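Local coordinates for protein ACDH-11, isoform b (Caenorhabditis elegans, PDB 4Y9J) that belongs to the acyl-CoA dehydrogenase family of flavoproteins and binds flavin-adenine dinucleotide, at residues 359-364 with 560-565; 371-375 with 398-402; 403-408 with 443-449; 527-533 with 566-570. All coordinates share one frame; numbering follows the deposited sequence.

Contacts 2 and 3 lie in the core and share helix 389-419, which contact 2 packs against helix 352-383 and contact 3 joins to the ligand-lined loop before helix 449-461. Contacts 1 and 4 are partly buried, about 22 and 20 Å from the chain centre to their own centres, and tie in the C-terminal helices. Chemistry follows place: contact 2 is purely apolar, contact 3 buries a lysine ammonium among backbone carbonyls, contact 1 links Lys360, Asp364 and Gln565 directly and through waters, and in contact 4 Arg533 grips a loop carbonyl and reaches a water. Contacts 1 and 4 touch where Tyr561 CE1 lies 3.4 Å from Arg533 O; Val401 of contact 2 and Tyr405 of contact 3 both pack on Ala532 of contact 4.

Contact 1: residues 359-364 with 560-565; sequences AKMEVD and RYCCEQ
Helix 352-383 of the acyl-CoA dehydrogenase C-terminal domain meets the end of helix 552-563 here, through a polar cluster of Lys360 and Asp364 with Gln565 above an apolar base of Val363 and Tyr561. Lys360 NZ donates to Gln565 OE1 at 2.9 Å, coming from above the carbonyl plane (70° out of it). The same ammonium forms a salt bridge one helical turn on, with Asp364 OD1 at 3.0 Å, and also reaches a water that donates to Arg560 O. A second water joins Asp364 OD1 to Gln565 NE2, spanning two planar groups only 12° apart. The amide's rotation is fixed from its other end: Gln565 NE2 gives a bond to Tyr561 O, 3.1 Å, in the carbonyl plane, while lying over the centre of the Tyr561 ring, 3.4 Å above its plane. Below, Val363 CG1, set anti to its own N (chi1 166°), packs on Tyr561 CB at 3.9 Å, and Val363 O approaches the ring edge at CD2. Arg560 NH1 passes Ala359 CB and continues to a salt bridge with Asp583 of the second subunit. Tyr561 also packs on helices 524-545 and 389-419, so the contact sits where these helices converge beside the subunit interface.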
# COMPACT_ATOMS: atom_id res chain seq x y z
N ALA B 359 10.41 -37.84 -11.37
CA ALA B 359 11.54 -38.70 -11.19
C ALA B 359 12.77 -38.05 -11.79
O ALA B 359 13.82 -38.12 -11.22
CB ALA B 359 11.31 -40.08 -11.74
N LYS B 360 12.62 -37.41 -12.96
CA LYS B 360 13.76 -36.75 -13.58
C LYS B 360 14.29 -35.58 -12.72
O LYS B 360 15.51 -35.40 -12.62
CB LYS B 360 13.39 -36.24 -15.02
CG LYS B 360 14.46 -35.35 -15.67
CD LYS B 360 15.79 -36.10 -15.93
CE LYS B 360 16.80 -35.39 -16.90
NZ LYS B 360 18.25 -35.77 -16.59
N MET B 361 13.41 -34.78 -12.12
CA MET B 361 13.80 -33.71 -11.17
C MET B 361 14.58 -34.28 -9.99
O MET B 361 15.58 -33.69 -9.58
CB MET B 361 12.58 -32.94 -10.68
CG MET B 361 11.80 -32.28 -11.84
SD MET B 361 10.11 -31.77 -11.43
CE MET B 361 10.23 -30.74 -10.04
N GLU B 362 14.14 -35.41 -9.47
CA GLU B 362 14.79 -36.06 -8.39
C GLU B 362 16.21 -36.55 -8.75
O GLU B 362 17.12 -36.37 -7.99
CB GLU B 362 13.90 -37.17 -7.85
CG GLU B 362 14.54 -37.88 -6.69
CD GLU B 362 14.66 -36.99 -5.46
OE1 GLU B 362 13.88 -36.04 -5.34
OE2 GLU B 362 15.55 -37.25 -4.64
N VAL B 363 16.38 -37.14 -9.92
CA VAL B 363 17.69 -37.64 -10.39
C VAL B 363 18.70 -36.47 -10.49
O VAL B 363 19.82 -36.56 -10.00
CB VAL B 363 17.53 -38.30 -11.78
CG1 VAL B 363 18.89 -38.53 -12.47
CG2 VAL B 363 16.76 -39.60 -11.70
N ASP B 364 18.26 -35.36 -11.08
CA ASP B 364 19.13 -34.22 -11.28
C ASP B 364 19.49 -33.54 -9.94
O ASP B 364 20.59 -33.06 -9.77
CB ASP B 364 18.48 -33.20 -12.24
CG ASP B 364 18.50 -33.64 -13.72
OD1 ASP B 364 19.29 -34.56 -14.09
OD2 ASP B 364 17.73 -32.99 -14.51
N ARG B 560 20.50 -43.46 -14.47
CA ARG B 560 19.79 -42.40 -15.24
C ARG B 560 20.61 -41.13 -15.39
O ARG B 560 20.67 -40.53 -16.46
CB ARG B 560 18.45 -42.11 -14.63
CG ARG B 560 17.54 -43.33 -14.66
CD ARG B 560 16.18 -42.94 -14.18
NE ARG B 560 15.26 -44.07 -14.05
CZ ARG B 560 13.96 -43.95 -13.82
NH1 ARG B 560 13.42 -42.77 -13.77
NH2 ARG B 560 13.18 -45.01 -13.69
N TYR B 561 21.31 -40.75 -14.33
CA TYR B 561 22.11 -39.53 -14.39
C TYR B 561 23.23 -39.75 -15.40
O TYR B 561 23.54 -38.85 -16.17
CB TYR B 561 22.70 -39.20 -12.99
CG TYR B 561 23.34 -37.84 -12.94
CD1 TYR B 561 24.62 -37.63 -13.41
CD2 TYR B 561 22.64 -36.75 -12.40
CE1 TYR B 561 25.18 -36.36 -13.40
CE2 TYR B 561 23.19 -35.48 -12.40
CZ TYR B 561 24.48 -35.31 -12.88
OH TYR B 561 25.02 -34.07 -12.89
N CYS B 562 23.85 -40.91 -15.38
CA CYS B 562 25.04 -41.10 -16.17
C CYS B 562 24.76 -41.52 -17.62
O CYS B 562 25.54 -41.22 -18.52
CB CYS B 562 25.94 -42.15 -15.53
SG CYS B 562 26.72 -41.57 -14.02
N CYS B 563 23.72 -42.31 -17.83
CA CYS B 563 23.54 -42.92 -19.12
C CYS B 563 22.43 -42.30 -19.91
O CYS B 563 22.30 -42.62 -21.05
CB CYS B 563 23.23 -44.39 -18.95
SG CYS B 563 24.67 -45.24 -18.21
N GLU B 564 21.56 -41.53 -19.28
CA GLU B 564 20.32 -41.01 -19.96
C GLU B 564 20.33 -39.54 -20.27
O GLU B 564 19.36 -39.01 -20.83
CB GLU B 564 19.05 -41.33 -19.17
CG GLU B 564 18.74 -42.82 -19.16
CD GLU B 564 17.46 -43.22 -18.44
OE1 GLU B 564 16.86 -42.40 -17.77
OE2 GLU B 564 17.06 -44.40 -18.55
N GLN B 565 21.43 -38.88 -19.97
CA GLN B 565 21.66 -37.53 -20.46
C GLN B 565 23.11 -37.46 -20.89
O GLN B 565 23.98 -38.21 -20.41
CB GLN B 565 21.36 -36.51 -19.40
CG GLN B 565 22.08 -36.80 -18.10
CD GLN B 565 21.81 -35.78 -17.05
OE1 GLN B 565 20.96 -34.83 -17.26
NE2 GLN B 565 22.46 -35.94 -15.91
O HOH W 1 19.00 -38.39 -16.68
O HOH W 2 21.96 -33.37 -14.64

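Contact 2: residues 371-375 with 398-402; sequences LLFEA and ITPVL
Leu371 and Ile398 run past one another in opposite directions, with Leu371 CD1 3.7 Å from Ile398 CD1; Leu371 also slides antiparallel to Leu402, its CD2 resting 4.0 Å from Leu402 CD1. Both leucines hold CG opposite the backbone N (chi1 -165° and 172°), and their CB atoms face the partner helix. Leu402 spreads its two methyls over the turn of the other helix: CD1 lies against the backbone of Leu372, whereas CD2 rests against both Leu372 CA and Ala375 CB, 3.8 Å from each. Leu372 itself starts away from the interface and adds the tip of CD1. Ile398 likewise uses two branches. Its CG2 meets Ala375 CB at 3.8 Å, and its extended CG1 arm carries CD1 to Leu371 O, 3.6 Å, and, at about a right angle, to the aliphatic CG of Glu374. The short segments of helices 352-383 and 389-419 run nearly antiparallel (154°), their axes 10.0 Å apart, as neighbours in the dehydrogenase helical bundle. The Glu374 carboxylate turns elsewhere, to Tyr535, Arg473 and Arg377. No hydrogen bond crosses between the segments, and every touching residue is buried, which implies cohesion by dispersion and the hydrophobic effect.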
# COMPACT_ATOMS: atom_id res chain seq x y z
N LEU B 371 27.37 -33.46 -5.10
CA LEU B 371 28.43 -32.52 -5.44
C LEU B 371 28.57 -31.52 -4.31
O LEU B 371 29.68 -31.16 -3.97
CB LEU B 371 28.17 -31.85 -6.79
CG LEU B 371 29.26 -31.07 -7.55
CD1 LEU B 371 30.33 -32.01 -8.04
CD2 LEU B 371 28.71 -30.28 -8.75
N LEU B 372 27.45 -31.04 -3.76
CA LEU B 372 27.46 -30.12 -2.65
C LEU B 372 28.18 -30.68 -1.45
O LEU B 372 28.97 -29.97 -0.79
CB LEU B 372 26.05 -29.78 -2.22
CG LEU B 372 25.90 -29.01 -0.91
CD1 LEU B 372 26.57 -27.63 -0.98
CD2 LEU B 372 24.42 -28.88 -0.56
N PHE B 373 27.88 -31.92 -1.11
CA PHE B 373 28.53 -32.55 0.05
C PHE B 373 29.99 -32.92 -0.20
O PHE B 373 30.78 -32.86 0.71
CB PHE B 373 27.66 -33.70 0.62
CG PHE B 373 26.59 -33.17 1.50
CD1 PHE B 373 26.91 -32.77 2.79
CD2 PHE B 373 25.33 -32.91 1.01
CE1 PHE B 373 25.95 -32.14 3.61
CE2 PHE B 373 24.37 -32.27 1.81
CZ PHE B 373 24.69 -31.90 3.11
N GLU B 374 30.36 -33.20 -1.45
CA GLU B 374 31.78 -33.34 -1.82
C GLU B 374 32.50 -31.99 -1.64
O GLU B 374 33.60 -31.93 -1.12
CB GLU B 374 31.91 -33.79 -3.28
CG GLU B 374 33.34 -33.74 -3.85
CD GLU B 374 34.21 -34.89 -3.43
OE1 GLU B 374 33.79 -35.65 -2.53
OE2 GLU B 374 35.32 -35.02 -3.97
N ALA B 375 31.85 -30.88 -2.00
CA ALA B 375 32.43 -29.54 -1.68
C ALA B 375 32.60 -29.28 -0.14
O ALA B 375 33.61 -28.78 0.29
CB ALA B 375 31.62 -28.45 -2.36
N ILE B 398 35.77 -27.20 -7.67
CA ILE B 398 34.38 -27.53 -7.39
C ILE B 398 33.49 -26.34 -6.99
O ILE B 398 32.32 -26.34 -7.28
CB ILE B 398 34.26 -28.69 -6.39
CG1 ILE B 398 32.90 -29.37 -6.54
CG2 ILE B 398 34.44 -28.22 -4.97
CD1 ILE B 398 32.78 -30.61 -5.69
N THR B 399 34.05 -25.33 -6.35
CA THR B 399 33.29 -24.28 -5.79
C THR B 399 32.54 -23.52 -6.89
O THR B 399 31.29 -23.41 -6.84
CB THR B 399 34.20 -23.39 -4.93
OG1 THR B 399 34.53 -24.12 -3.77
CG2 THR B 399 33.45 -22.21 -4.47
N PRO B 400 33.26 -23.07 -7.95
CA PRO B 400 32.49 -22.38 -8.99
C PRO B 400 31.61 -23.30 -9.85
O PRO B 400 30.52 -22.87 -10.28
CB PRO B 400 33.57 -21.73 -9.86
CG PRO B 400 34.82 -22.59 -9.63
CD PRO B 400 34.71 -22.91 -8.17
N VAL B 401 32.08 -24.53 -10.07
CA VAL B 401 31.35 -25.52 -10.87
C VAL B 401 30.01 -25.82 -10.17
O VAL B 401 28.95 -25.74 -10.77
CB VAL B 401 32.17 -26.80 -11.09
CG1 VAL B 401 31.32 -27.87 -11.75
CG2 VAL B 401 33.41 -26.51 -11.90
N LEU B 402 30.08 -26.11 -8.87
CA LEU B 402 28.87 -26.32 -8.07
C LEU B 402 27.87 -25.17 -8.06
O LEU B 402 26.67 -25.35 -8.37
CB LEU B 402 29.25 -26.66 -6.65
CG LEU B 402 28.16 -26.75 -5.62
CD1 LEU B 402 27.21 -27.89 -5.90
CD2 LEU B 402 28.74 -26.90 -4.22

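Contact 3: residues 403-408 with 443-449; sequences KLYAGK and PIWEGTT. With UCC (S-{(3S,5R,9R)-1-[(2R,3S,4R,5R)-5-(6-amino-9H-purin-9-yl)-4-hydroxy-3-(phosphonooxy)tetrahydrofuran-2-yl]-3,5,9-trihydroxy-8,8-dimethyl-3,5-dioxido-10,14-dioxo-2,4,6-trioxa-11,15-diaza-3lambda~5~,5lambda~5~-diphosphaheptadecan-17-yl} undecanethioate), chain F.
Hydrogen bonding from Lys403 dominates this contact between helix 389-419 and the loop that leads into helix 449-461. The chain, bent at chi2 (-61°), brings NZ to Trp445 O at 2.7 Å, nearly along the C=O axis, and to Gly447 O at 2.9 Å, tilted 19° from that carbonyl's plane. A water accepts from NZ, and Thr442 O, just before the loop segment, receives a further bond. This buried ammonium is thus surrounded by oxygen acceptors, an arrangement that would probably stabilise its positive charge, and that ties the carbonyls of Trp445 and Gly447 to one nitrogen.

Water also bridges the backbone and a side chain: one molecule donates to both Leu404 O and Thr449 OG1, each at 2.8 Å. Van der Waals contact brings the Pro443 ring against the Gly407 carbonyl, Pro443 CB to Gly407 O being 3.5 Å. Lys408 crosses Thr449 at about a right angle, its CE 3.3 Å from OG1; the polar ends of both side chains go to Glu419 of the second subunit.

Ligand contacts come from the far side of the loop. Glu446 N donates to UCC OA1 (3.1 Å, 155°), and UCC CA3 lies over one face of the Trp445 indole, 3.3 Å above its plane. Thr448 OG1 binds the flavin-adenine dinucleotide, so both ligands border this one loop. Helix 304-338 flanks Lys403 through Arg316 and Asn319, while Leu404 packs on helix 449-461 and Tyr405 on helix 524-545.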
# COMPACT_ATOMS: atom_id res chain seq x y z
N LYS B 403 28.38 -23.99 -7.75
CA LYS B 403 27.55 -22.82 -7.74
C LYS B 403 26.87 -22.63 -9.10
O LYS B 403 25.64 -22.42 -9.17
CB LYS B 403 28.38 -21.58 -7.34
CG LYS B 403 27.62 -20.30 -6.95
CD LYS B 403 26.74 -19.68 -8.01
CE LYS B 403 26.52 -18.20 -7.77
NZ LYS B 403 25.58 -17.56 -8.69
N LEU B 404 27.64 -22.60 -10.16
CA LEU B 404 27.05 -22.25 -11.44
C LEU B 404 26.12 -23.34 -11.92
O LEU B 404 25.09 -23.06 -12.56
CB LEU B 404 28.11 -21.91 -12.48
CG LEU B 404 29.02 -23.00 -13.01
CD1 LEU B 404 28.40 -23.69 -14.23
CD2 LEU B 404 30.40 -22.45 -13.36
N TYR B 405 26.42 -24.58 -11.63
CA TYR B 405 25.59 -25.67 -12.14
C TYR B 405 24.24 -25.77 -11.39
O TYR B 405 23.16 -25.79 -12.04
CB TYR B 405 26.36 -27.01 -12.16
CG TYR B 405 25.61 -28.07 -13.01
CD1 TYR B 405 25.59 -27.97 -14.38
CD2 TYR B 405 24.92 -29.11 -12.42
CE1 TYR B 405 24.93 -28.90 -15.16
CE2 TYR B 405 24.26 -30.04 -13.16
CZ TYR B 405 24.29 -29.95 -14.55
OH TYR B 405 23.61 -30.83 -15.34
N ALA B 406 24.28 -25.84 -10.05
CA ALA B 406 23.05 -25.87 -9.27
C ALA B 406 22.22 -24.60 -9.54
O ALA B 406 20.99 -24.63 -9.58
CB ALA B 406 23.33 -26.01 -7.76
N GLY B 407 22.94 -23.50 -9.73
CA GLY B 407 22.38 -22.23 -10.05
C GLY B 407 21.51 -22.24 -11.27
O GLY B 407 20.44 -21.64 -11.31
N LYS B 408 22.00 -22.92 -12.28
CA LYS B 408 21.35 -22.95 -13.56
C LYS B 408 20.29 -24.05 -13.59
O LYS B 408 19.33 -23.95 -14.33
CB LYS B 408 22.39 -23.09 -14.65
CG LYS B 408 21.90 -23.06 -16.06
CD LYS B 408 20.95 -21.91 -16.37
CE LYS B 408 21.60 -20.55 -16.11
NZ LYS B 408 20.74 -19.41 -16.33
N PRO B 443 21.26 -17.97 -9.80
CA PRO B 443 22.24 -17.91 -10.91
C PRO B 443 22.79 -16.55 -11.20
O PRO B 443 23.65 -16.46 -12.11
CB PRO B 443 21.41 -18.40 -12.12
CG PRO B 443 20.03 -17.90 -11.76
CD PRO B 443 19.89 -18.23 -10.33
N ILE B 444 22.38 -15.51 -10.44
CA ILE B 444 22.75 -14.12 -10.75
C ILE B 444 23.81 -13.58 -9.80
O ILE B 444 24.92 -13.13 -10.23
CB ILE B 444 21.52 -13.22 -10.84
CG1 ILE B 444 20.61 -13.67 -12.01
CG2 ILE B 444 21.94 -11.77 -11.06
CD1 ILE B 444 19.26 -12.95 -12.06
N TRP B 445 23.51 -13.61 -8.53
CA TRP B 445 24.44 -13.03 -7.58
C TRP B 445 25.57 -13.96 -7.20
O TRP B 445 25.51 -15.14 -7.47
CB TRP B 445 23.70 -12.47 -6.36
CG TRP B 445 23.02 -13.41 -5.39
CD1 TRP B 445 23.08 -14.79 -5.32
CD2 TRP B 445 22.23 -12.98 -4.29
NE1 TRP B 445 22.31 -15.22 -4.31
CE2 TRP B 445 21.82 -14.14 -3.62
CE3 TRP B 445 21.85 -11.70 -3.80
CZ2 TRP B 445 20.99 -14.07 -2.46
CZ3 TRP B 445 21.05 -11.64 -2.67
CH2 TRP B 445 20.59 -12.82 -2.04
N GLU B 446 26.62 -13.36 -6.63
CA GLU B 446 27.88 -14.03 -6.36
C GLU B 446 28.44 -14.67 -7.64
O GLU B 446 29.15 -15.66 -7.56
CB GLU B 446 27.76 -15.09 -5.26
CG GLU B 446 27.32 -14.49 -3.89
CD GLU B 446 28.38 -13.60 -3.16
OE1 GLU B 446 29.51 -13.38 -3.64
OE2 GLU B 446 28.03 -13.11 -2.05
N GLY B 447 28.17 -14.01 -8.76
CA GLY B 447 28.74 -14.40 -10.05
C GLY B 447 27.70 -15.04 -10.95
O GLY B 447 27.09 -16.04 -10.58
N THR B 448 27.50 -14.52 -12.14
CA THR B 448 26.55 -15.17 -13.06
C THR B 448 27.11 -16.49 -13.55
O THR B 448 28.33 -16.81 -13.40
CB THR B 448 26.21 -14.26 -14.25
OG1 THR B 448 27.32 -14.23 -15.15
CG2 THR B 448 25.83 -12.88 -13.78
N THR B 449 26.25 -17.27 -14.18
CA THR B 449 26.64 -18.57 -14.76
C THR B 449 27.90 -18.49 -15.63
O THR B 449 28.86 -19.23 -15.41
CB THR B 449 25.48 -19.20 -15.59
OG1 THR B 449 24.26 -19.11 -14.85
CG2 THR B 449 25.83 -20.64 -15.86
OA1 UCC F . 26.36 -10.75 -5.00
CA1 UCC F . 26.79 -10.49 -3.81
CA2 UCC F . 26.08 -10.68 -2.47
CA3 UCC F . 24.87 -11.56 -2.39
CA4 UCC F . 24.88 -12.44 -1.09
CA5 UCC F . 25.07 -13.91 -1.48
CA6 UCC F . 24.18 -14.81 -0.70
CA7 UCC F . 24.37 -16.27 -1.08
CA8 UCC F . 23.51 -16.84 -0.03
CA9 UCC F . 22.55 -17.86 -0.33
C10 UCC F . 21.16 -17.45 -0.15
C11 UCC F . 20.62 -17.56 -1.57
S UCC F . 28.28 -9.81 -3.45
CP1 UCC F . 29.17 -9.47 -5.01
CP2 UCC F . 29.49 -10.68 -5.84
NP1 UCC F . 30.45 -10.39 -6.92
CP3 UCC F . 31.02 -11.43 -7.53
OP1 UCC F . 30.72 -12.61 -7.33
CP4 UCC F . 32.17 -11.13 -8.47
CP5 UCC F . 31.91 -11.81 -9.82
NP2 UCC F . 33.16 -11.60 -10.55
CP6 UCC F . 34.24 -12.36 -10.43
OP2 UCC F . 34.27 -13.39 -9.77
CP8 UCC F . 35.42 -11.92 -11.27
OP3 UCC F . 35.99 -13.10 -11.92
CPB UCC F . 36.61 -11.36 -10.53
CP7 UCC F . 37.09 -12.05 -9.25
CP9 UCC F . 35.90 -10.19 -9.72
CPA UCC F . 37.49 -10.40 -11.37
O7 UCC F . 38.55 -9.88 -10.54
P2 UCC F . 39.90 -9.29 -11.23
O21 UCC F . 40.83 -8.74 -10.17
O22 UCC F . 39.44 -8.51 -12.47
O6 UCC F . 40.49 -10.68 -11.86
P1 UCC F . 41.86 -11.42 -11.52
O11 UCC F . 43.08 -10.57 -11.81
O12 UCC F . 41.69 -12.73 -12.23
O5' UCC F . 41.67 -11.64 -9.88
C5' UCC F . 42.61 -11.04 -8.95
C4' UCC F . 43.19 -12.09 -7.98
C3' UCC F . 43.94 -13.18 -8.73
O3' UCC F . 44.96 -13.59 -7.84
P3 UCC F . 46.49 -13.39 -8.17
O33 UCC F . 47.15 -13.87 -6.90
O32 UCC F . 46.67 -11.89 -8.27
O31 UCC F . 46.72 -14.22 -9.46
C2' UCC F . 42.96 -14.33 -8.90
O2' UCC F . 43.53 -15.64 -8.87
O4' UCC F . 42.12 -12.74 -7.27
C1' UCC F . 42.16 -14.13 -7.61
N9 UCC F . 40.80 -14.69 -7.60
C4 UCC F . 40.49 -15.77 -6.89
N3 UCC F . 41.15 -16.56 -6.00
C8 UCC F . 39.75 -14.27 -8.33
N7 UCC F . 38.69 -15.06 -8.06
C5 UCC F . 39.08 -16.00 -7.17
C6 UCC F . 38.44 -17.12 -6.42
N6 UCC F . 37.12 -17.38 -6.63
N1 UCC F . 39.22 -17.88 -5.59
C2 UCC F . 40.53 -17.59 -5.40
O HOH W 3 26.09 -18.67 -11.25
O HOH W 4 24.22 -20.39 -12.35

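Contact 4: residues 527-533 with 566-570; sequences IAFTIAR and PLIDL
A bend at chi3 (-63°) in the Arg533 chain, extended at chi2, after CG has been set opposite the carbonyl carbon, swings the guanidinium back along its helix and over the 566-570 backbone. There Arg533 NE donates to Leu567 O at 2.8 Å with an N-H...O angle of 153°. The donor stands above the carbonyl plane, 49° out of it, while the oxygen lies near the guanidinium plane, at its edge. NH2 adds a weak bond to the same oxygen, 3.2 Å, so two nitrogens of one group converge on a single acceptor. Leu567 O also receives a CA-H...O contact from Thr530, its CA 3.6 Å away. Pro566 O lies over one guanidinium face, but its angle to NE is too poor for a hydrogen bond.

The arrangement pins the loop between helices 552-563 and 577-587 along helix 524-545, inside the C-terminal region characteristic of the ACDH-11 family. Arg533 NH2 extends the link through a water in its plane, which accepts from NH2 and donates to Asp569 O, 2.9 Å on each side.

Thr530 serves the apolar part. With CG2 anti to the backbone N, this methyl touches Ile568 CB at 3.5 Å, and OG1 turns back to His526 O on its own helix. Farther along the loop, Leu570 CD2 meets Ile527 CG1 at 4.0 Å, the two side chains crossing at a slant. Leu567 CD2 packs near Arg533 CB and the carbonyl O of that residue. Helix 486-512 covers this apolar group, through Val495 on Leu567, Ala498 on Ile568 and Leu506 on Ile527.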
# COMPACT_ATOMS: atom_id res chain seq x y z
N ILE B 527 32.21 -26.47 -20.95
CA ILE B 527 33.31 -27.07 -20.18
C ILE B 527 32.89 -27.20 -18.71
O ILE B 527 32.93 -28.31 -18.16
CB ILE B 527 34.61 -26.24 -20.32
CG1 ILE B 527 35.10 -26.28 -21.75
CG2 ILE B 527 35.69 -26.70 -19.31
CD1 ILE B 527 36.26 -25.37 -22.09
N ALA B 528 32.42 -26.11 -18.09
CA ALA B 528 32.01 -26.14 -16.71
C ALA B 528 30.90 -27.17 -16.43
O ALA B 528 30.97 -27.90 -15.44
CB ALA B 528 31.66 -24.75 -16.19
N PHE B 529 29.87 -27.22 -17.29
CA PHE B 529 28.78 -28.17 -17.12
C PHE B 529 29.25 -29.65 -17.26
O PHE B 529 28.72 -30.55 -16.61
CB PHE B 529 27.73 -27.91 -18.19
CG PHE B 529 26.70 -26.85 -17.88
CD1 PHE B 529 26.94 -25.77 -17.07
CD2 PHE B 529 25.44 -26.89 -18.55
CE1 PHE B 529 25.95 -24.82 -16.76
CE2 PHE B 529 24.47 -25.91 -18.28
CZ PHE B 529 24.72 -24.89 -17.38
N THR B 530 30.18 -29.91 -18.17
CA THR B 530 30.70 -31.26 -18.35
C THR B 530 31.42 -31.72 -17.10
O THR B 530 31.25 -32.84 -16.68
CB THR B 530 31.63 -31.34 -19.55
OG1 THR B 530 30.89 -30.93 -20.71
CG2 THR B 530 32.14 -32.75 -19.72
N ILE B 531 32.19 -30.82 -16.50
CA ILE B 531 32.85 -31.10 -15.23
C ILE B 531 31.79 -31.45 -14.16
O ILE B 531 31.89 -32.53 -13.45
CB ILE B 531 33.77 -29.94 -14.81
CG1 ILE B 531 34.93 -29.87 -15.79
CG2 ILE B 531 34.31 -30.16 -13.38
CD1 ILE B 531 35.83 -28.66 -15.67
N ALA B 532 30.78 -30.60 -14.07
CA ALA B 532 29.76 -30.80 -13.06
C ALA B 532 29.15 -32.17 -13.22
O ALA B 532 29.01 -32.89 -12.28
CB ALA B 532 28.68 -29.73 -13.16
N ARG B 533 28.80 -32.56 -14.45
CA ARG B 533 28.09 -33.81 -14.66
C ARG B 533 28.97 -35.04 -14.45
O ARG B 533 28.49 -36.07 -13.99
CB ARG B 533 27.48 -33.84 -16.04
CG ARG B 533 26.40 -32.78 -16.19
CD ARG B 533 25.75 -32.69 -17.56
NE ARG B 533 26.70 -32.32 -18.63
CZ ARG B 533 26.55 -31.37 -19.58
NH1 ARG B 533 25.42 -30.60 -19.63
NH2 ARG B 533 27.58 -31.23 -20.49
N PRO B 566 23.42 -36.59 -21.81
CA PRO B 566 24.81 -36.49 -22.14
C PRO B 566 25.61 -35.93 -20.95
O PRO B 566 25.22 -34.99 -20.31
CB PRO B 566 24.81 -35.55 -23.36
CG PRO B 566 23.55 -34.77 -23.25
CD PRO B 566 22.57 -35.75 -22.68
N LEU B 567 26.72 -36.57 -20.63
CA LEU B 567 27.55 -36.11 -19.52
C LEU B 567 28.44 -35.06 -20.08
O LEU B 567 28.72 -34.04 -19.44
CB LEU B 567 28.34 -37.26 -18.91
CG LEU B 567 27.59 -38.34 -18.14
CD1 LEU B 567 28.56 -39.46 -17.72
CD2 LEU B 567 26.92 -37.73 -16.91
N ILE B 568 28.80 -35.23 -21.34
CA ILE B 568 29.56 -34.22 -22.04
C ILE B 568 28.73 -33.72 -23.24
O ILE B 568 28.15 -34.51 -23.91
CB ILE B 568 30.95 -34.71 -22.43
CG1 ILE B 568 31.71 -33.63 -23.18
CG2 ILE B 568 30.90 -36.03 -23.24
CD1 ILE B 568 33.14 -33.99 -23.53
N ASP B 569 28.68 -32.41 -23.43
CA ASP B 569 28.04 -31.80 -24.58
C ASP B 569 28.97 -30.66 -25.04
O ASP B 569 28.85 -29.52 -24.59
CB ASP B 569 26.65 -31.28 -24.22
CG ASP B 569 25.82 -30.88 -25.43
OD1 ASP B 569 26.18 -31.10 -26.59
OD2 ASP B 569 24.81 -30.29 -25.17
N LEU B 570 29.90 -31.02 -25.91
CA LEU B 570 31.01 -30.16 -26.27
C LEU B 570 31.69 -30.75 -27.49
O LEU B 570 32.07 -31.94 -27.51
CB LEU B 570 31.96 -30.07 -25.08
CG LEU B 570 33.22 -29.23 -25.21
CD1 LEU B 570 32.92 -27.76 -25.42
CD2 LEU B 570 34.10 -29.45 -23.96
O HOH W 5 27.44 -28.80 -22.12